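PDB 4V1T: LYND from Lyngbya aestuarii, which probably catalyses the ATP-dependent cyclodehydration of cysteine residues in precursor peptides to thiazolines, as a YcaO-family cyclodehydratase. Local coordinates for residues B[560-565]-B[767-772]; B[553-558]-B[738-743]. One frame throughout, in Å; residues are numbered along the deposited sequence.

Contact 1 (B[560-565]-B[767-772]); sequences YNRLRR and QMNPTP
Helix 538-561 ends against the proline-rich C-terminal tail. Arg562, with positive phi, closes the helix as the C-prime residue of a Schellman motif, and the tail reads the last turn through the carbonyl of Tyr560. Asn769 N donates to Tyr560 O at 2.9 Å, on an in-plane lone pair, with 151° at the hydrogen. Met768 folds round the same oxygen, its SD 3.3 Å from Tyr560 O. On the buried side Asn769 CB packs 3.7 Å from Tyr560 CA. The Asn769 amide swings anti to its backbone N (chi1 -164°), so OD1 takes Thr771 N at 2.9 Å in an Asx turn, while ND2 reaches Tyr674 OH and Trp559 O. An alanine here would lose the side-chain acceptor of the Asx turn and the ND2 donor to Tyr674 and Trp559, and would probably loosen the tail where it meets the helix end.

The other side is looser and faces solvent. The aliphatic CG and CD of Arg562 cross the Asn769 amide, CG 3.5 Å from Asn769 ND2; the guanidinium, nearly parallel to that amide (14°), lies beyond it with one face against Asn769 CA and Pro770 CD. Pro770 CD lies over the rim of that face, 3.6 Å above the plane. At the guanidinium edge Arg562 NH2 gives Gln767 O a long 3.3 Å bond, arriving above the carbonyl plane. A water does the rest: it accepts from Arg562 NE at 2.8 Å and donates to the carbonyls of Tyr560 and Gln767, so Tyr560 O is gripped by both water and tail amide.

Helix 748-755 backs the buried side: Leu749 lies against Tyr560 and Met768, Pro753 touches Asn561, and Asn561 ND2 bonds both Leu557 O of its own helix and Leu749 O.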
ATOM      1  N   TYR B 560      10.079 -41.646  -6.233  1.00 45.06           N
ATOM      2  CA  TYR B 560      10.142 -42.897  -5.491  1.00 46.26           C
ATOM      3  C   TYR B 560      10.570 -44.073  -6.359  1.00 40.23           C
ATOM      4  O   TYR B 560      11.119 -45.050  -5.849  1.00 50.76           O
ATOM      5  CB  TYR B 560       8.800 -43.171  -4.809  1.00 46.37           C
ATOM      6  CG  TYR B 560       8.545 -42.187  -3.701  1.00 42.75           C
ATOM      7  CD1 TYR B 560       9.218 -42.286  -2.477  1.00 38.27           C
ATOM      8  CD2 TYR B 560       7.679 -41.112  -3.888  1.00 44.53           C
ATOM      9  CE1 TYR B 560       9.007 -41.356  -1.475  1.00 52.06           C
ATOM     10  CE2 TYR B 560       7.463 -40.189  -2.893  1.00 42.68           C
ATOM     11  CZ  TYR B 560       8.127 -40.309  -1.692  1.00 49.48           C
ATOM     12  OH  TYR B 560       7.901 -39.370  -0.715  1.00 44.34           O
ATOM     13  N   ASN B 561      10.337 -43.982  -7.664  1.00 50.93           N
ATOM     14  CA  ASN B 561      10.921 -44.943  -8.596  1.00 51.28           C
ATOM     15  C   ASN B 561      12.331 -44.504  -8.994  1.00 51.69           C
ATOM     16  O   ASN B 561      13.041 -45.242  -9.657  1.00 41.96           O
ATOM     17  CB  ASN B 561      10.050 -45.107  -9.838  1.00 54.18           C
ATOM     18  CG  ASN B 561       8.694 -45.710  -9.526  1.00 52.92           C
ATOM     19  OD1 ASN B 561       8.564 -46.923  -9.351  1.00 50.66           O
ATOM     20  ND2 ASN B 561       7.673 -44.867  -9.468  1.00 55.56           N
ATOM     21  N   ARG B 562      12.721 -43.300  -8.577  1.00 45.67           N
ATOM     22  CA  ARG B 562      14.022 -42.729  -8.902  1.00 50.11           C
ATOM     23  C   ARG B 562      14.290 -42.821 -10.397  1.00 53.18           C
ATOM     24  O   ARG B 562      15.307 -43.349 -10.843  1.00 55.75           O
ATOM     25  CB  ARG B 562      15.128 -43.406  -8.092  1.00 48.97           C
ATOM     26  CG  ARG B 562      15.075 -43.051  -6.611  1.00 43.44           C
ATOM     27  CD  ARG B 562      16.189 -43.716  -5.824  1.00 41.84           C
ATOM     28  NE  ARG B 562      15.847 -45.079  -5.423  1.00 52.38           N
ATOM     29  CZ  ARG B 562      16.582 -45.822  -4.599  1.00 57.67           C
ATOM     30  NH1 ARG B 562      17.698 -45.331  -4.085  1.00 62.18           N
ATOM     31  NH2 ARG B 562      16.193 -47.050  -4.274  1.00 58.10           N
ATOM     32  N   LEU B 563      13.351 -42.294 -11.168  1.00 50.43           N
ATOM     33  CA  LEU B 563      13.414 -42.366 -12.613  1.00 43.20           C
ATOM     34  C   LEU B 563      14.376 -41.343 -13.177  1.00 43.89           C
ATOM     35  O   LEU B 563      14.524 -40.259 -12.624  1.00 44.77           O
ATOM     36  CB  LEU B 563      12.021 -42.151 -13.211  1.00 49.26           C
ATOM     37  CG  LEU B 563      10.954 -43.161 -12.777  1.00 49.26           C
ATOM     38  CD1 LEU B 563       9.575 -42.727 -13.243  1.00 53.00           C
ATOM     39  CD2 LEU B 563      11.281 -44.546 -13.305  1.00 49.64           C
ATOM     40  N   ARG B 564      15.034 -41.699 -14.277  1.00 54.03           N
ATOM     41  CA  ARG B 564      15.858 -40.758 -15.021  1.00 55.73           C
ATOM     42  C   ARG B 564      14.986 -40.051 -16.055  1.00 54.00           C
ATOM     43  O   ARG B 564      14.404 -40.697 -16.916  1.00 56.16           O
ATOM     44  CB  ARG B 564      17.032 -41.476 -15.700  1.00 56.12           C
ATOM     45  CG  ARG B 564      17.903 -42.305 -14.763  1.00 59.72           C
ATOM     46  CD  ARG B 564      18.645 -41.464 -13.724  1.00 61.41           C
ATOM     47  NE  ARG B 564      19.807 -40.778 -14.297  1.00 68.06           N
ATOM     48  CZ  ARG B 564      19.824 -39.522 -14.740  1.00 78.95           C
ATOM     49  NH1 ARG B 564      18.738 -38.765 -14.686  1.00 97.14           N
ATOM     50  NH2 ARG B 564      20.942 -39.012 -15.246  1.00 78.66           N
ATOM     51  N   ARG B 565      14.897 -38.731 -15.960  1.00 58.93           N
ATOM     52  CA  ARG B 565      14.008 -37.955 -16.814  1.00 48.26           C
ATOM     53  C   ARG B 565      14.791 -37.023 -17.728  1.00 49.91           C
ATOM     54  O   ARG B 565      15.891 -36.568 -17.383  1.00 45.99           O
ATOM     55  CB  ARG B 565      13.034 -37.135 -15.958  1.00 58.34           C
ATOM     56  CG  ARG B 565      12.165 -37.954 -15.004  1.00 58.58           C
ATOM     57  CD  ARG B 565      11.279 -38.941 -15.748  1.00 64.73           C
ATOM     58  NE  ARG B 565      10.464 -38.275 -16.760  1.00 65.48           N
ATOM     59  CZ  ARG B 565      10.057 -38.836 -17.892  1.00 63.80           C
ATOM     60  NH1 ARG B 565      10.380 -40.085 -18.179  1.00 72.03           N
ATOM     61  NH2 ARG B 565       9.327 -38.139 -18.751  1.00 61.00           N
ATOM     62  N   GLN B 767      12.126 -51.324  -2.799  1.00 49.02           N
ATOM     63  CA  GLN B 767      13.014 -50.625  -3.727  1.00 43.19           C
ATOM     64  C   GLN B 767      12.595 -49.185  -3.941  1.00 50.66           C
ATOM     65  O   GLN B 767      13.243 -48.466  -4.691  1.00 58.39           O
ATOM     66  CB  GLN B 767      13.037 -51.327  -5.081  1.00 47.24           C
ATOM     67  CG  GLN B 767      13.534 -52.756  -5.032  1.00 54.21           C
ATOM     68  CD  GLN B 767      13.376 -53.458  -6.362  1.00 62.83           C
ATOM     69  OE1 GLN B 767      12.263 -53.647  -6.855  1.00 67.78           O
ATOM     70  NE2 GLN B 767      14.497 -53.842  -6.959  1.00 66.83           N
ATOM     71  N   MET B 768      11.506 -48.767  -3.304  1.00 48.72           N
ATOM     72  CA  MET B 768      11.096 -47.369  -3.375  1.00 47.45           C
ATOM     73  C   MET B 768      12.140 -46.505  -2.682  1.00 53.76           C
ATOM     74  O   MET B 768      12.798 -46.948  -1.746  1.00 57.12           O
ATOM     75  CB  MET B 768       9.718 -47.155  -2.744  1.00 44.93           C
ATOM     76  CG  MET B 768       8.549 -47.679  -3.576  1.00 47.86           C
ATOM     77  SD  MET B 768       8.490 -46.972  -5.225  1.00 57.79           S
ATOM     78  CE  MET B 768       7.205 -47.905  -6.035  1.00 71.22           C
ATOM     79  N   ASN B 769      12.294 -45.274  -3.164  1.00 56.47           N
ATOM     80  CA  ASN B 769      13.286 -44.351  -2.632  1.00 39.14           C
ATOM     81  C   ASN B 769      13.180 -44.274  -1.112  1.00 43.64           C
ATOM     82  O   ASN B 769      12.131 -43.898  -0.590  1.00 43.86           O
ATOM     83  CB  ASN B 769      13.089 -42.962  -3.239  1.00 39.17           C
ATOM     84  CG  ASN B 769      14.288 -42.056  -3.045  1.00 46.33           C
ATOM     85  OD1 ASN B 769      15.121 -42.272  -2.162  1.00 49.09           O
ATOM     86  ND2 ASN B 769      14.379 -41.030  -3.876  1.00 45.71           N
ATOM     87  N   PRO B 770      14.253 -44.653  -0.397  1.00 45.62           N
ATOM     88  CA  PRO B 770      14.226 -44.587   1.061  1.00 47.89           C
ATOM     89  C   PRO B 770      14.346 -43.159   1.588  1.00 49.58           C
ATOM     90  O   PRO B 770      14.126 -42.927   2.774  1.00 51.93           O
ATOM     91  CB  PRO B 770      15.443 -45.423   1.471  1.00 47.74           C
ATOM     92  CG  PRO B 770      16.385 -45.256   0.344  1.00 49.81           C
ATOM     93  CD  PRO B 770      15.541 -45.171  -0.892  1.00 55.05           C
ATOM     94  N   THR B 771      14.710 -42.222   0.716  1.00 45.39           N
ATOM     95  CA  THR B 771      14.816 -40.821   1.090  1.00 44.94           C
ATOM     96  C   THR B 771      13.479 -40.111   0.891  1.00 42.53           C
ATOM     97  O   THR B 771      13.014 -39.994  -0.238  1.00 42.25           O
ATOM     98  CB  THR B 771      15.877 -40.091   0.264  1.00 50.23           C
ATOM     99  OG1 THR B 771      17.141 -40.733   0.440  1.00 51.06           O
ATOM    100  CG2 THR B 771      15.997 -38.623   0.707  1.00 49.35           C
ATOM    101  N   PRO B 772      12.850 -39.637   1.986  1.00 43.70           N
ATOM    102  CA  PRO B 772      11.581 -38.938   1.788  1.00 52.50           C
ATOM    103  C   PRO B 772      11.785 -37.639   1.006  1.00 49.42           C
ATOM    104  O   PRO B 772      12.810 -36.973   1.173  1.00 45.51           O
ATOM    105  CB  PRO B 772      11.094 -38.655   3.219  1.00 46.84           C
ATOM    106  CG  PRO B 772      11.932 -39.533   4.111  1.00 51.68           C
ATOM    107  CD  PRO B 772      13.232 -39.707   3.409  1.00 44.83           C
TER
HETATM  108  O   HOH W   1      13.539 -46.251  -6.467  1.00 42.59           O

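Contact 2 (B[553-558]-B[738-743])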
ATOM      1  N   ASP B 553       1.350 -36.368  -8.051  1.00 44.93           N
ATOM      2  CA  ASP B 553       1.361 -37.699  -8.636  1.00 49.91           C
ATOM      3  C   ASP B 553       2.599 -37.856  -9.509  1.00 48.30           C
ATOM      4  O   ASP B 553       3.338 -38.829  -9.372  1.00 48.29           O
ATOM      5  CB  ASP B 553       0.083 -37.949  -9.440  1.00 43.41           C
ATOM      6  CG  ASP B 553       0.017 -39.342 -10.015  1.00 55.72           C
ATOM      7  OD1 ASP B 553       0.578 -39.555 -11.114  1.00 50.52           O
ATOM      8  OD2 ASP B 553      -0.608 -40.223  -9.380  1.00 55.90           O
ATOM      9  N   GLY B 554       2.830 -36.879 -10.384  1.00 45.06           N
ATOM     10  CA  GLY B 554       3.997 -36.880 -11.250  1.00 41.92           C
ATOM     11  C   GLY B 554       5.305 -36.917 -10.482  1.00 45.51           C
ATOM     12  O   GLY B 554       6.230 -37.658 -10.845  1.00 49.26           O
ATOM     13  N   VAL B 555       5.387 -36.117  -9.421  1.00 37.37           N
ATOM     14  CA  VAL B 555       6.579 -36.081  -8.588  1.00 40.54           C
ATOM     15  C   VAL B 555       6.764 -37.432  -7.910  1.00 40.89           C
ATOM     16  O   VAL B 555       7.872 -37.978  -7.885  1.00 40.63           O
ATOM     17  CB  VAL B 555       6.513 -34.953  -7.531  1.00 39.41           C
ATOM     18  CG1 VAL B 555       7.657 -35.078  -6.524  1.00 44.77           C
ATOM     19  CG2 VAL B 555       6.579 -33.588  -8.199  1.00 49.67           C
ATOM     20  N   ALA B 556       5.677 -37.972  -7.374  1.00 45.42           N
ATOM     21  CA  ALA B 556       5.738 -39.254  -6.657  1.00 44.03           C
ATOM     22  C   ALA B 556       6.319 -40.351  -7.542  1.00 41.63           C
ATOM     23  O   ALA B 556       7.199 -41.090  -7.122  1.00 42.54           O
ATOM     24  CB  ALA B 556       4.358 -39.653  -6.162  1.00 36.88           C
ATOM     25  N   LEU B 557       5.820 -40.443  -8.768  1.00 43.18           N
ATOM     26  CA  LEU B 557       6.283 -41.448  -9.714  1.00 47.43           C
ATOM     27  C   LEU B 557       7.774 -41.313  -9.942  1.00 49.88           C
ATOM     28  O   LEU B 557       8.523 -42.291  -9.853  1.00 49.53           O
ATOM     29  CB  LEU B 557       5.540 -41.304 -11.049  1.00 45.19           C
ATOM     30  CG  LEU B 557       4.030 -41.589 -11.042  1.00 47.33           C
ATOM     31  CD1 LEU B 557       3.462 -41.475 -12.445  1.00 50.10           C
ATOM     32  CD2 LEU B 557       3.704 -42.956 -10.454  1.00 47.68           C
ATOM     33  N   TRP B 558       8.203 -40.092 -10.236  1.00 45.69           N
ATOM     34  CA  TRP B 558       9.602 -39.814 -10.524  1.00 39.27           C
ATOM     35  C   TRP B 558      10.496 -40.061  -9.320  1.00 52.29           C
ATOM     36  O   TRP B 558      11.509 -40.762  -9.418  1.00 41.15           O
ATOM     37  CB  TRP B 558       9.755 -38.369 -11.001  1.00 45.70           C
ATOM     38  CG  TRP B 558      11.139 -37.804 -10.849  1.00 38.34           C
ATOM     39  CD1 TRP B 558      12.275 -38.217 -11.481  1.00 41.08           C
ATOM     40  CD2 TRP B 558      11.518 -36.696 -10.019  1.00 39.40           C
ATOM     41  NE1 TRP B 558      13.347 -37.443 -11.082  1.00 47.96           N
ATOM     42  CE2 TRP B 558      12.904 -36.499 -10.195  1.00 44.85           C
ATOM     43  CE3 TRP B 558      10.818 -35.851  -9.152  1.00 43.40           C
ATOM     44  CZ2 TRP B 558      13.602 -35.497  -9.523  1.00 47.52           C
ATOM     45  CZ3 TRP B 558      11.512 -34.857  -8.489  1.00 43.95           C
ATOM     46  CH2 TRP B 558      12.890 -34.687  -8.677  1.00 54.43           C
ATOM     47  N   ARG B 738      -1.340 -40.134  -6.547  1.00 49.57           N
ATOM     48  CA  ARG B 738      -0.356 -40.219  -5.480  1.00 48.01           C
ATOM     49  C   ARG B 738       0.069 -38.862  -4.916  1.00 50.43           C
ATOM     50  O   ARG B 738       0.208 -37.875  -5.648  1.00 43.78           O
ATOM     51  CB  ARG B 738       0.881 -40.970  -5.982  1.00 37.82           C
ATOM     52  CG  ARG B 738       0.581 -42.185  -6.850  1.00 36.99           C
ATOM     53  CD  ARG B 738      -0.280 -43.199  -6.124  1.00 38.05           C
ATOM     54  NE  ARG B 738       0.418 -43.766  -4.980  1.00 44.33           N
ATOM     55  CZ  ARG B 738       0.212 -44.977  -4.483  1.00 50.20           C
ATOM     56  NH1 ARG B 738      -0.678 -45.785  -5.028  1.00 46.33           N
ATOM     57  NH2 ARG B 738       0.912 -45.379  -3.438  1.00 45.41           N
ATOM     58  N   HIS B 739       0.277 -38.837  -3.602  1.00 36.80           N
ATOM     59  CA  HIS B 739       0.937 -37.733  -2.932  1.00 37.57           C
ATOM     60  C   HIS B 739       2.429 -37.981  -3.065  1.00 44.69           C
ATOM     61  O   HIS B 739       2.837 -39.129  -3.201  1.00 44.13           O
ATOM     62  CB  HIS B 739       0.504 -37.670  -1.461  1.00 39.18           C
ATOM     63  CG  HIS B 739       0.663 -36.320  -0.829  1.00 44.51           C
ATOM     64  ND1 HIS B 739      -0.185 -35.861   0.153  1.00 50.98           N
ATOM     65  CD2 HIS B 739       1.563 -35.332  -1.034  1.00 47.69           C
ATOM     66  CE1 HIS B 739       0.187 -34.652   0.531  1.00 47.55           C
ATOM     67  NE2 HIS B 739       1.243 -34.306  -0.178  1.00 63.75           N
ATOM     68  N   PHE B 740       3.246 -36.930  -3.052  1.00 47.32           N
ATOM     69  CA  PHE B 740       4.697 -37.112  -3.103  1.00 38.93           C
ATOM     70  C   PHE B 740       5.299 -37.405  -1.731  1.00 37.14           C
ATOM     71  O   PHE B 740       6.510 -37.295  -1.534  1.00 60.03           O
ATOM     72  CB  PHE B 740       5.389 -35.899  -3.750  1.00 45.10           C
ATOM     73  CG  PHE B 740       5.194 -34.585  -3.021  1.00 48.71           C
ATOM     74  CD1 PHE B 740       5.681 -34.392  -1.737  1.00 72.24           C
ATOM     75  CD2 PHE B 740       4.614 -33.511  -3.668  1.00 66.26           C
ATOM     76  CE1 PHE B 740       5.533 -33.174  -1.096  1.00 81.30           C
ATOM     77  CE2 PHE B 740       4.469 -32.286  -3.029  1.00 65.46           C
ATOM     78  CZ  PHE B 740       4.922 -32.120  -1.744  1.00 56.50           C
ATOM     79  N   TRP B 741       4.448 -37.798  -0.791  1.00 45.88           N
ATOM     80  CA  TRP B 741       4.890 -38.282   0.511  1.00 43.31           C
ATOM     81  C   TRP B 741       5.103 -39.793   0.434  1.00 45.22           C
ATOM     82  O   TRP B 741       4.677 -40.432  -0.530  1.00 41.82           O
ATOM     83  CB  TRP B 741       3.859 -37.925   1.589  1.00 45.55           C
ATOM     84  CG  TRP B 741       3.710 -36.440   1.823  1.00 53.24           C
ATOM     85  CD1 TRP B 741       4.530 -35.449   1.364  1.00 54.40           C
ATOM     86  CD2 TRP B 741       2.690 -35.793   2.589  1.00 51.39           C
ATOM     87  NE1 TRP B 741       4.079 -34.218   1.794  1.00 41.68           N
ATOM     88  CE2 TRP B 741       2.949 -34.405   2.546  1.00 53.25           C
ATOM     89  CE3 TRP B 741       1.579 -36.250   3.307  1.00 52.07           C
ATOM     90  CZ2 TRP B 741       2.135 -33.474   3.188  1.00 44.02           C
ATOM     91  CZ3 TRP B 741       0.771 -35.321   3.944  1.00 46.86           C
ATOM     92  CH2 TRP B 741       1.056 -33.952   3.884  1.00 41.98           C
ATOM     93  N   SER B 742       5.772 -40.358   1.437  1.00 43.85           N
ATOM     94  CA  SER B 742       6.141 -41.772   1.422  1.00 49.31           C
ATOM     95  C   SER B 742       4.953 -42.701   1.699  1.00 49.68           C
ATOM     96  O   SER B 742       4.844 -43.288   2.779  1.00 52.11           O
ATOM     97  CB  SER B 742       7.252 -42.034   2.442  1.00 46.53           C
ATOM     98  OG  SER B 742       8.431 -41.301   2.121  1.00 48.51           O
ATOM     99  N   ARG B 743       4.077 -42.839   0.708  1.00 50.45           N
ATOM    100  CA  ARG B 743       2.903 -43.716   0.811  1.00 49.90           C
ATOM    101  C   ARG B 743       2.976 -44.773  -0.285  1.00 51.94           C
ATOM    102  O   ARG B 743       2.774 -44.472  -1.455  1.00 41.34           O
ATOM    103  CB  ARG B 743       1.611 -42.901   0.717  1.00 47.13           C
ATOM    104  CG  ARG B 743       1.547 -41.784   1.761  1.00 44.56           C
ATOM    105  CD  ARG B 743       0.261 -41.006   1.683  1.00 53.84           C
ATOM    106  NE  ARG B 743       0.089 -40.072   2.790  1.00 52.95           N
ATOM    107  CZ  ARG B 743      -0.967 -39.276   2.927  1.00 50.68           C
ATOM    108  NH1 ARG B 743      -1.937 -39.282   2.018  1.00 61.88           N
ATOM    109  NH2 ARG B 743      -1.056 -38.462   3.966  1.00 55.16           N
TER
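In the YcaO domain, the loop that leaves strand 728-733 on its way to helix 748-755 lies along a flank of helix 538-561, and this buried contact is where the two meet. Its polar end is Asp553. With CG anti to the backbone N (chi1 -177°), the carboxylate reaches the loop, and OD2 accepts Arg738 N at 2.9 Å on its anti lone pair, nearly straight at 168°. OD1 forms a salt bridge with Arg748, so one carboxylate ties helix 538-561 to both the loop and the start of helix 748-755. One turn on, the small Ala556 lets the backbone come close: Ala556 CB is 3.4 Å from His739 O and 3.7 Å from Arg738 CB. Val555 CG1 then lies alongside Phe740 CB at 3.7 Å. Phe740 takes the crowded chi1 of 61°, which carries its ring away from the helix, with His739 CD2 over the centre of one face. Arg738 bends at chi2 and chi3 to give Arg743 O a bond from NH2 at 2.9 Å, while His739 NE2 sits 3.2 Å above the centre of the Trp741 ring.

Overall arrangement
Contacts 1 and 2 follow one another along helix 538-561, their centres 10 Å apart; their segments alternate along the chain, so the loop and, later, the C-terminal tail both return to the one helix. Tyr560 is the direct bridge: its OH lies 2.6 Å from Phe740 O, a probable hydrogen bond, so a helix residue gripped by the tail also holds the loop. The Schellman turn ties them again, Leu563 N lying 3.0 Å from Trp558 O, a probable hydrogen bond. Contact 2 is near bound magnesium: the Phe740 side chain is about 7 Å from a magnesium ion and about 6 Å from a phosphate probably from the crystallisation liquor. Phe740 also touches Met773.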